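PDB 5WZK: pumilio homolog 23 from Arabidopsis thaliana, which binds RNA sequence-specifically through a superhelix of pumilio repeats, recognises 18S rRNA, and probably regulates translation and stability of target mRNAs. Local coordinates for residues Ser324-Gln335 and Met392-Phe403. Residues are numbered along the deposited sequence; the frame is centred on the assembly and turned at random.
Sequences SGVVASLIAVSQ and MGCLILQGIFKF. With nucleotides of chain B.
Ala328 and Ile396 meet where two nearly parallel helices of the pumilio superhelix, 324-335 and 392-400, lie side by side with an angle of 13° between their segment axes. The pair illustrates how side-by-side helices build the RNA-binding surface of the superhelix: they pack along their length while both offer groups to the RNA.

Apolar packing fills the middle. The methyl of Ala328 sits against both Met392 SD and Ile396 CG1. One turn on, Ile331 divides its work between two branches: CD1 reaches across to Ile396 CG2 at 3.5 Å and also touches Ile400 CD1, whereas CG2 turns to CE2 of the Phe403 ring and to the backbone of Gly399; chi1 of -66° sets CG1 beside the backbone N and leaves CG2 anti to it. Behind this layer, helix 341-352 contributes Leu348 against Ile396 and Cys345 against Phe403.

Contacts with RNA involve Ser324, Gly325 and Met392 near the N-terminal ends, and Leu395 and Gln398 farther along 392-400. Met392 CG lies alongside Ser324 CB at 3.4 Å; bends at chi2 and chi3 then carry CE against U5 of chain B, where it meets O4' and N1. Gly325 N donates to O4 of U6 of chain B at 2.7 Å, a backbone contact consistent with a part in recognising uracil. Gln398 OE1 accepts from N6 of A3 of chain B at 3.2 Å, while Leu395 CD2 touches N1 of the same base.

Polar and aromatic groups close the C-terminal end, where the chain leaves its helix through a type I turn from Ile400 to Phe403. Ser334 OG, hydrogen-bonded to Ser339 O, lies at the edge of the Phe403 ring. Gln335 NE2 makes a weak, bent hydrogen bond to Gly399 O (3.0 Å, 129°) and also stands 3.2 Å above the centre of one face of the Phe403 ring.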
ATOM      1  N   SER A 324       8.515 -14.895   3.836  1.00 38.99           N
ATOM      2  CA  SER A 324       7.349 -15.521   3.207  1.00 36.47           C
ATOM      3  C   SER A 324       6.838 -14.748   1.981  1.00 42.09           C
ATOM      4  O   SER A 324       6.257 -15.357   1.067  1.00 36.83           O
ATOM      5  CB  SER A 324       6.242 -15.661   4.254  1.00 33.15           C
ATOM      6  OG  SER A 324       6.662 -15.104   5.500  1.00 44.22           O
ATOM      7  N   GLY A 325       7.036 -13.420   1.941  1.00 36.40           N
ATOM      8  CA  GLY A 325       6.507 -12.619   0.846  1.00 32.03           C
ATOM      9  C   GLY A 325       7.117 -12.940  -0.506  1.00 35.95           C
ATOM     10  O   GLY A 325       6.465 -12.770  -1.544  1.00 31.61           O
ATOM     11  N   VAL A 326       8.368 -13.411  -0.527  1.00 37.90           N
ATOM     12  CA  VAL A 326       8.956 -13.861  -1.789  1.00 36.91           C
ATOM     13  C   VAL A 326       8.130 -14.999  -2.378  1.00 41.07           C
ATOM     14  O   VAL A 326       7.799 -15.008  -3.573  1.00 41.39           O
ATOM     15  CB  VAL A 326      10.422 -14.289  -1.590  1.00 40.45           C
ATOM     16  CG1 VAL A 326      11.136 -14.346  -2.940  1.00 35.09           C
ATOM     17  CG2 VAL A 326      11.141 -13.351  -0.621  1.00 42.46           C
ATOM     18  N   VAL A 327       7.771 -15.976  -1.542  1.00 40.26           N
ATOM     19  CA  VAL A 327       6.980 -17.096  -2.029  1.00 31.50           C
ATOM     20  C   VAL A 327       5.605 -16.619  -2.477  1.00 33.10           C
ATOM     21  O   VAL A 327       5.099 -17.041  -3.527  1.00 36.91           O
ATOM     22  CB  VAL A 327       6.903 -18.198  -0.955  1.00 31.83           C
ATOM     23  CG1 VAL A 327       6.268 -19.463  -1.516  1.00 23.61           C
ATOM     24  CG2 VAL A 327       8.297 -18.495  -0.422  1.00 36.32           C
ATOM     25  N   ALA A 328       4.983 -15.716  -1.715  1.00 30.52           N
ATOM     26  CA  ALA A 328       3.683 -15.208  -2.144  1.00 28.30           C
ATOM     27  C   ALA A 328       3.784 -14.574  -3.518  1.00 34.83           C
ATOM     28  O   ALA A 328       2.895 -14.754  -4.361  1.00 40.49           O
ATOM     29  CB  ALA A 328       3.126 -14.207  -1.136  1.00 22.60           C
ATOM     30  N   SER A 329       4.892 -13.875  -3.785  1.00 30.83           N
ATOM     31  CA  SER A 329       5.057 -13.214  -5.076  1.00 36.59           C
ATOM     32  C   SER A 329       5.246 -14.221  -6.204  1.00 35.61           C
ATOM     33  O   SER A 329       4.637 -14.083  -7.270  1.00 38.85           O
ATOM     34  CB  SER A 329       6.231 -12.240  -5.022  1.00 35.27           C
ATOM     35  OG  SER A 329       5.962 -11.202  -4.098  1.00 42.36           O
ATOM     36  N   LEU A 330       6.101 -15.230  -5.996  1.00 37.09           N
ATOM     37  CA  LEU A 330       6.254 -16.295  -6.988  1.00 35.76           C
ATOM     38  C   LEU A 330       4.913 -16.948  -7.312  1.00 36.95           C
ATOM     39  O   LEU A 330       4.570 -17.155  -8.479  1.00 35.80           O
ATOM     40  CB  LEU A 330       7.245 -17.333  -6.471  1.00 38.25           C
ATOM     41  CG  LEU A 330       8.705 -16.986  -6.731  1.00 37.61           C
ATOM     42  CD1 LEU A 330       9.628 -18.083  -6.238  1.00 34.95           C
ATOM     43  CD2 LEU A 330       8.857 -16.829  -8.200  1.00 40.48           C
ATOM     44  N   ILE A 331       4.131 -17.257  -6.277  1.00 33.90           N
ATOM     45  CA  ILE A 331       2.800 -17.813  -6.482  1.00 36.73           C
ATOM     46  C   ILE A 331       1.957 -16.889  -7.350  1.00 40.33           C
ATOM     47  O   ILE A 331       1.304 -17.329  -8.304  1.00 45.51           O
ATOM     48  CB  ILE A 331       2.128 -18.069  -5.126  1.00 39.58           C
ATOM     49  CG1 ILE A 331       2.884 -19.157  -4.377  1.00 32.20           C
ATOM     50  CG2 ILE A 331       0.654 -18.406  -5.312  1.00 33.36           C
ATOM     51  CD1 ILE A 331       2.147 -19.637  -3.208  1.00 33.71           C
ATOM     52  N   ALA A 332       1.961 -15.592  -7.039  1.00 36.01           N
ATOM     53  CA  ALA A 332       1.073 -14.684  -7.754  1.00 32.01           C
ATOM     54  C   ALA A 332       1.506 -14.497  -9.199  1.00 34.86           C
ATOM     55  O   ALA A 332       0.665 -14.481 -10.102  1.00 48.40           O
ATOM     56  CB  ALA A 332       1.000 -13.338  -7.038  1.00 33.35           C
ATOM     57  N   VAL A 333       2.806 -14.350  -9.451  1.00 37.28           N
ATOM     58  CA  VAL A 333       3.209 -14.130 -10.834  1.00 39.98           C
ATOM     59  C   VAL A 333       3.049 -15.420 -11.632  1.00 46.22           C
ATOM     60  O   VAL A 333       2.810 -15.381 -12.850  1.00 47.89           O
ATOM     61  CB  VAL A 333       4.643 -13.555 -10.911  1.00 39.64           C
ATOM     62  CG1 VAL A 333       5.705 -14.625 -10.673  1.00 42.38           C
ATOM     63  CG2 VAL A 333       4.872 -12.889 -12.246  1.00 42.53           C
ATOM     64  N   SER A 334       3.145 -16.579 -10.962  1.00 34.42           N
ATOM     65  CA  SER A 334       2.836 -17.847 -11.615  1.00 35.27           C
ATOM     66  C   SER A 334       1.440 -17.826 -12.231  1.00 47.43           C
ATOM     67  O   SER A 334       1.267 -18.171 -13.411  1.00 43.02           O
ATOM     68  CB  SER A 334       2.961 -18.991 -10.618  1.00 40.98           C
ATOM     69  OG  SER A 334       2.401 -20.164 -11.166  1.00 37.44           O
ATOM     70  N   GLN A 335       0.428 -17.416 -11.446  1.00 37.76           N
ATOM     71  CA  GLN A 335      -0.912 -17.233 -11.994  1.00 28.57           C
ATOM     72  C   GLN A 335      -0.903 -16.262 -13.152  1.00 40.39           C
ATOM     73  O   GLN A 335      -1.412 -16.572 -14.232  1.00 53.99           O
ATOM     74  CB  GLN A 335      -1.866 -16.719 -10.939  1.00 33.40           C
ATOM     75  CG  GLN A 335      -2.521 -17.784 -10.133  1.00 42.66           C
ATOM     76  CD  GLN A 335      -2.456 -17.455  -8.674  1.00 53.90           C
ATOM     77  OE1 GLN A 335      -2.530 -16.277  -8.291  1.00 64.98           O
ATOM     78  NE2 GLN A 335      -2.277 -18.479  -7.839  1.00 49.23           N
ATOM     79  N   MET A 392       0.964 -13.393   6.314  1.00 38.89           N
ATOM     80  CA  MET A 392       1.518 -13.710   4.993  1.00 34.33           C
ATOM     81  C   MET A 392       1.308 -15.182   4.647  1.00 36.53           C
ATOM     82  O   MET A 392       1.058 -15.523   3.481  1.00 30.24           O
ATOM     83  CB  MET A 392       2.999 -13.331   4.917  1.00 29.87           C
ATOM     84  CG  MET A 392       3.636 -13.544   3.545  1.00 35.04           C
ATOM     85  SD  MET A 392       2.958 -12.568   2.157  1.00 40.81           S
ATOM     86  CE  MET A 392       3.267 -10.912   2.782  1.00 36.13           C
ATOM     87  N   GLY A 393       1.398 -16.069   5.640  1.00 30.38           N
ATOM     88  CA  GLY A 393       0.972 -17.439   5.418  1.00 29.90           C
ATOM     89  C   GLY A 393      -0.408 -17.515   4.795  1.00 34.71           C
ATOM     90  O   GLY A 393      -0.601 -18.164   3.760  1.00 32.95           O
ATOM     91  N   CYS A 394      -1.384 -16.810   5.392  1.00 29.06           N
ATOM     92  CA  CYS A 394      -2.748 -16.842   4.865  1.00 25.22           C
ATOM     93  C   CYS A 394      -2.836 -16.187   3.492  1.00 31.89           C
ATOM     94  O   CYS A 394      -3.599 -16.644   2.633  1.00 35.90           O
ATOM     95  CB  CYS A 394      -3.712 -16.176   5.839  1.00 26.33           C
ATOM     96  SG  CYS A 394      -3.899 -17.064   7.386  1.00 30.86           S
ATOM     97  N   LEU A 395      -2.058 -15.125   3.256  1.00 35.39           N
ATOM     98  CA  LEU A 395      -2.013 -14.530   1.921  1.00 32.33           C
ATOM     99  C   LEU A 395      -1.537 -15.537   0.883  1.00 32.11           C
ATOM    100  O   LEU A 395      -2.118 -15.634  -0.207  1.00 31.76           O
ATOM    101  CB  LEU A 395      -1.121 -13.291   1.915  1.00 28.76           C
ATOM    102  CG  LEU A 395      -1.781 -12.027   2.457  1.00 32.85           C
ATOM    103  CD1 LEU A 395      -0.811 -10.882   2.402  1.00 28.95           C
ATOM    104  CD2 LEU A 395      -3.010 -11.712   1.648  1.00 29.88           C
ATOM    105  N   ILE A 396      -0.488 -16.305   1.211  1.00 31.90           N
ATOM    106  CA  ILE A 396      -0.013 -17.367   0.324  1.00 29.32           C
ATOM    107  C   ILE A 396      -1.139 -18.341  -0.008  1.00 32.17           C
ATOM    108  O   ILE A 396      -1.322 -18.725  -1.169  1.00 32.96           O
ATOM    109  CB  ILE A 396       1.189 -18.088   0.957  1.00 29.24           C
ATOM    110  CG1 ILE A 396       2.417 -17.197   0.934  1.00 28.63           C
ATOM    111  CG2 ILE A 396       1.478 -19.383   0.242  1.00 30.49           C
ATOM    112  CD1 ILE A 396       3.461 -17.589   1.934  1.00 27.26           C
ATOM    113  N   LEU A 397      -1.916 -18.754   1.002  1.00 30.76           N
ATOM    114  CA  LEU A 397      -3.004 -19.697   0.757  1.00 29.06           C
ATOM    115  C   LEU A 397      -4.069 -19.086  -0.137  1.00 31.25           C
ATOM    116  O   LEU A 397      -4.539 -19.732  -1.083  1.00 32.22           O
ATOM    117  CB  LEU A 397      -3.618 -20.149   2.076  1.00 28.87           C
ATOM    118  CG  LEU A 397      -2.742 -21.073   2.926  1.00 33.01           C
ATOM    119  CD1 LEU A 397      -3.306 -21.190   4.326  1.00 30.72           C
ATOM    120  CD2 LEU A 397      -2.592 -22.448   2.278  1.00 27.27           C
ATOM    121  N   GLN A 398      -4.465 -17.845   0.150  1.00 32.66           N
ATOM    122  CA  GLN A 398      -5.341 -17.120  -0.763  1.00 29.41           C
ATOM    123  C   GLN A 398      -4.781 -17.155  -2.168  1.00 32.13           C
ATOM    124  O   GLN A 398      -5.517 -17.357  -3.140  1.00 36.72           O
ATOM    125  CB  GLN A 398      -5.507 -15.675  -0.299  1.00 22.76           C
ATOM    126  CG  GLN A 398      -6.008 -15.575   1.109  1.00 27.43           C
ATOM    127  CD  GLN A 398      -6.042 -14.157   1.633  1.00 30.45           C
ATOM    128  OE1 GLN A 398      -6.324 -13.210   0.902  1.00 27.80           O
ATOM    129  NE2 GLN A 398      -5.768 -14.006   2.920  1.00 35.61           N
ATOM    130  N   GLY A 399      -3.468 -16.978  -2.294  1.00 26.64           N
ATOM    131  CA  GLY A 399      -2.857 -17.147  -3.595  1.00 30.47           C
ATOM    132  C   GLY A 399      -3.125 -18.523  -4.153  1.00 32.80           C
ATOM    133  O   GLY A 399      -3.692 -18.668  -5.236  1.00 34.87           O
ATOM    134  N   ILE A 400      -2.780 -19.552  -3.375  1.00 27.18           N
ATOM    135  CA  ILE A 400      -2.922 -20.937  -3.812  1.00 33.76           C
ATOM    136  C   ILE A 400      -4.327 -21.216  -4.348  1.00 35.44           C
ATOM    137  O   ILE A 400      -4.488 -21.799  -5.429  1.00 33.38           O
ATOM    138  CB  ILE A 400      -2.540 -21.877  -2.655  1.00 32.98           C
ATOM    139  CG1 ILE A 400      -1.027 -21.873  -2.489  1.00 27.59           C
ATOM    140  CG2 ILE A 400      -3.019 -23.278  -2.907  1.00 29.39           C
ATOM    141  CD1 ILE A 400      -0.334 -22.512  -3.623  1.00 29.82           C
ATOM    142  N   PHE A 401      -5.359 -20.756  -3.642  1.00 27.12           N
ATOM    143  CA  PHE A 401      -6.723 -21.072  -4.049  1.00 29.16           C
ATOM    144  C   PHE A 401      -7.218 -20.248  -5.229  1.00 30.81           C
ATOM    145  O   PHE A 401      -8.401 -20.349  -5.563  1.00 36.17           O
ATOM    146  CB  PHE A 401      -7.691 -20.925  -2.867  1.00 33.07           C
ATOM    147  CG  PHE A 401      -7.533 -22.000  -1.825  1.00 29.53           C
ATOM    148  CD1 PHE A 401      -7.830 -23.319  -2.123  1.00 24.48           C
ATOM    149  CD2 PHE A 401      -7.068 -21.699  -0.560  1.00 27.29           C
ATOM    150  CE1 PHE A 401      -7.669 -24.317  -1.180  1.00 23.99           C
ATOM    151  CE2 PHE A 401      -6.905 -22.699   0.385  1.00 29.57           C
ATOM    152  CZ  PHE A 401      -7.211 -24.007   0.073  1.00 23.49           C
ATOM    153  N   LYS A 402      -6.370 -19.446  -5.874  1.00 37.39           N
ATOM    154  CA  LYS A 402      -6.733 -18.878  -7.173  1.00 38.50           C
ATOM    155  C   LYS A 402      -6.230 -19.734  -8.333  1.00 35.34           C
ATOM    156  O   LYS A 402      -6.665 -19.536  -9.473  1.00 34.40           O
ATOM    157  CB  LYS A 402      -6.218 -17.428  -7.307  1.00 34.07           C
ATOM    158  CG  LYS A 402      -7.088 -16.404  -6.572  1.00 44.13           C
ATOM    159  CD  LYS A 402      -6.461 -15.010  -6.489  1.00 44.67           C
ATOM    160  CE  LYS A 402      -6.515 -14.278  -7.825  1.00 63.42           C
ATOM    161  NZ  LYS A 402      -5.911 -12.905  -7.731  1.00 62.36           N
ATOM    162  N   PHE A 403      -5.342 -20.690  -8.076  1.00 33.15           N
ATOM    163  CA  PHE A 403      -5.041 -21.694  -9.083  1.00 33.65           C
ATOM    164  C   PHE A 403      -6.261 -22.575  -9.321  1.00 36.57           C
ATOM    165  O   PHE A 403      -7.177 -22.656  -8.494  1.00 40.47           O
ATOM    166  CB  PHE A 403      -3.872 -22.584  -8.650  1.00 39.89           C
ATOM    167  CG  PHE A 403      -2.521 -21.923  -8.702  1.00 34.50           C
ATOM    168  CD1 PHE A 403      -2.014 -21.430  -9.887  1.00 32.93           C
ATOM    169  CD2 PHE A 403      -1.738 -21.847  -7.559  1.00 35.72           C
ATOM    170  CE1 PHE A 403      -0.770 -20.842  -9.924  1.00 40.47           C
ATOM    171  CE2 PHE A 403      -0.483 -21.279  -7.594  1.00 36.32           C
ATOM    172  CZ  PHE A 403       0.000 -20.773  -8.775  1.00 43.17           C
TER
ATOM    173  P     A B   3     -10.771  -7.009  10.985  1.00 46.08           P
ATOM    174  OP1   A B   3     -11.375  -7.874  12.042  1.00 49.30           O
ATOM    175  OP2   A B   3     -10.475  -5.560  11.177  1.00 48.42           O
ATOM    176  O5'   A B   3      -9.421  -7.749  10.604  1.00 48.92           O
ATOM    177  C5'   A B   3      -8.257  -7.023  10.263  1.00 41.19           C
ATOM    178  C4'   A B   3      -7.071  -7.935  10.274  1.00 39.27           C
ATOM    179  O4'   A B   3      -7.385  -9.121   9.513  1.00 45.80           O
ATOM    180  C3'   A B   3      -5.801  -7.404   9.636  1.00 46.61           C
ATOM    181  O3'   A B   3      -5.068  -6.608  10.542  1.00 43.64           O
ATOM    182  C2'   A B   3      -5.066  -8.680   9.257  1.00 44.82           C
ATOM    183  O2'   A B   3      -4.436  -9.220  10.414  1.00 42.74           O
ATOM    184  C1'   A B   3      -6.230  -9.598   8.867  1.00 40.30           C
ATOM    185  N9    A B   3      -6.514  -9.655   7.418  1.00 34.91           N
ATOM    186  C8    A B   3      -7.493  -8.973   6.744  1.00 35.21           C
ATOM    187  N7    A B   3      -7.537  -9.257   5.461  1.00 39.18           N
ATOM    188  C5    A B   3      -6.539 -10.199   5.268  1.00 33.90           C
ATOM    189  C6    A B   3      -6.082 -10.902   4.133  1.00 33.92           C
ATOM    190  N6    A B   3      -6.573 -10.778   2.900  1.00 34.33           N
ATOM    191  N1    A B   3      -5.067 -11.777   4.305  1.00 36.71           N
ATOM    192  C2    A B   3      -4.555 -11.936   5.530  1.00 37.00           C
ATOM    193  N3    A B   3      -4.897 -11.337   6.671  1.00 38.95           N
ATOM    194  C4    A B   3      -5.909 -10.466   6.474  1.00 40.76           C
ATOM    195  P     U B   5       1.776  -5.457   7.436  1.00 51.62           P
ATOM    196  OP1   U B   5       1.631  -5.603   8.918  1.00 23.14           O
ATOM    197  OP2   U B   5       2.291  -4.187   6.860  1.00 44.90           O
ATOM    198  O5'   U B   5       2.675  -6.629   6.859  1.00 49.00           O
ATOM    199  C5'   U B   5       2.384  -7.983   7.169  1.00 43.57           C
ATOM    200  C4'   U B   5       3.561  -8.864   6.859  1.00 40.55           C
ATOM    201  O4'   U B   5       3.661  -9.033   5.418  1.00 40.88           O
ATOM    202  C3'   U B   5       4.908  -8.315   7.313  1.00 37.23           C
ATOM    203  O3'   U B   5       5.751  -9.410   7.653  1.00 32.59           O
ATOM    204  C2'   U B   5       5.440  -7.650   6.048  1.00 40.70           C
ATOM    205  O2'   U B   5       6.845  -7.518   6.001  1.00 41.67           O
ATOM    206  C1'   U B   5       4.932  -8.605   4.979  1.00 36.91           C
ATOM    207  N1    U B   5       4.773  -8.021   3.646  1.00 37.39           N
ATOM    208  C2    U B   5       5.639  -8.492   2.676  1.00 38.86           C
ATOM    209  O2    U B   5       6.489  -9.312   2.928  1.00 35.96           O
ATOM    210  N3    U B   5       5.486  -7.964   1.414  1.00 37.49           N
ATOM    211  C4    U B   5       4.540  -7.019   1.056  1.00 39.89           C
ATOM    212  O4    U B   5       4.502  -6.632  -0.111  1.00 43.53           O
ATOM    213  C5    U B   5       3.677  -6.582   2.121  1.00 35.03           C
ATOM    214  C6    U B   5       3.807  -7.091   3.356  1.00 34.87           C
ATOM    215  P     U B   6       5.825  -9.904   9.167  1.00 37.22           P
ATOM    216  OP1   U B   6       6.155 -11.353   9.168  1.00 48.20           O
ATOM    217  OP2   U B   6       4.622  -9.362   9.867  1.00 43.41           O
ATOM    218  O5'   U B   6       7.049  -9.098   9.763  1.00 37.70           O
ATOM    219  C5'   U B   6       8.119  -9.747  10.426  1.00 36.33           C
ATOM    220  C4'   U B   6       9.450  -9.233   9.942  1.00 34.03           C
ATOM    221  O4'   U B   6       9.842  -9.975   8.759  1.00 39.47           O
ATOM    222  C3'   U B   6       9.497  -7.755   9.558  1.00 40.34           C
ATOM    223  O3'   U B   6      10.759  -7.212   9.940  1.00 53.93           O
ATOM    224  C2'   U B   6       9.406  -7.794   8.032  1.00 36.39           C
ATOM    225  O2'   U B   6      10.009  -6.693   7.388  1.00 36.29           O
ATOM    226  C1'   U B   6      10.149  -9.084   7.713  1.00 39.70           C
ATOM    227  N1    U B   6       9.740  -9.726   6.461  1.00 35.20           N
ATOM    228  C2    U B   6      10.601  -9.722   5.368  1.00 39.86           C
ATOM    229  O2    U B   6      11.704  -9.202   5.341  1.00 42.09           O
ATOM    230  N3    U B   6      10.119 -10.371   4.265  1.00 38.96           N
ATOM    231  C4    U B   6       8.904 -11.004   4.153  1.00 37.53           C
ATOM    232  O4    U B   6       8.624 -11.532   3.082  1.00 44.32           O
ATOM    233  C5    U B   6       8.077 -10.973   5.319  1.00 36.02           C
ATOM    234  C6    U B   6       8.521 -10.350   6.413  1.00 38.27           C
TER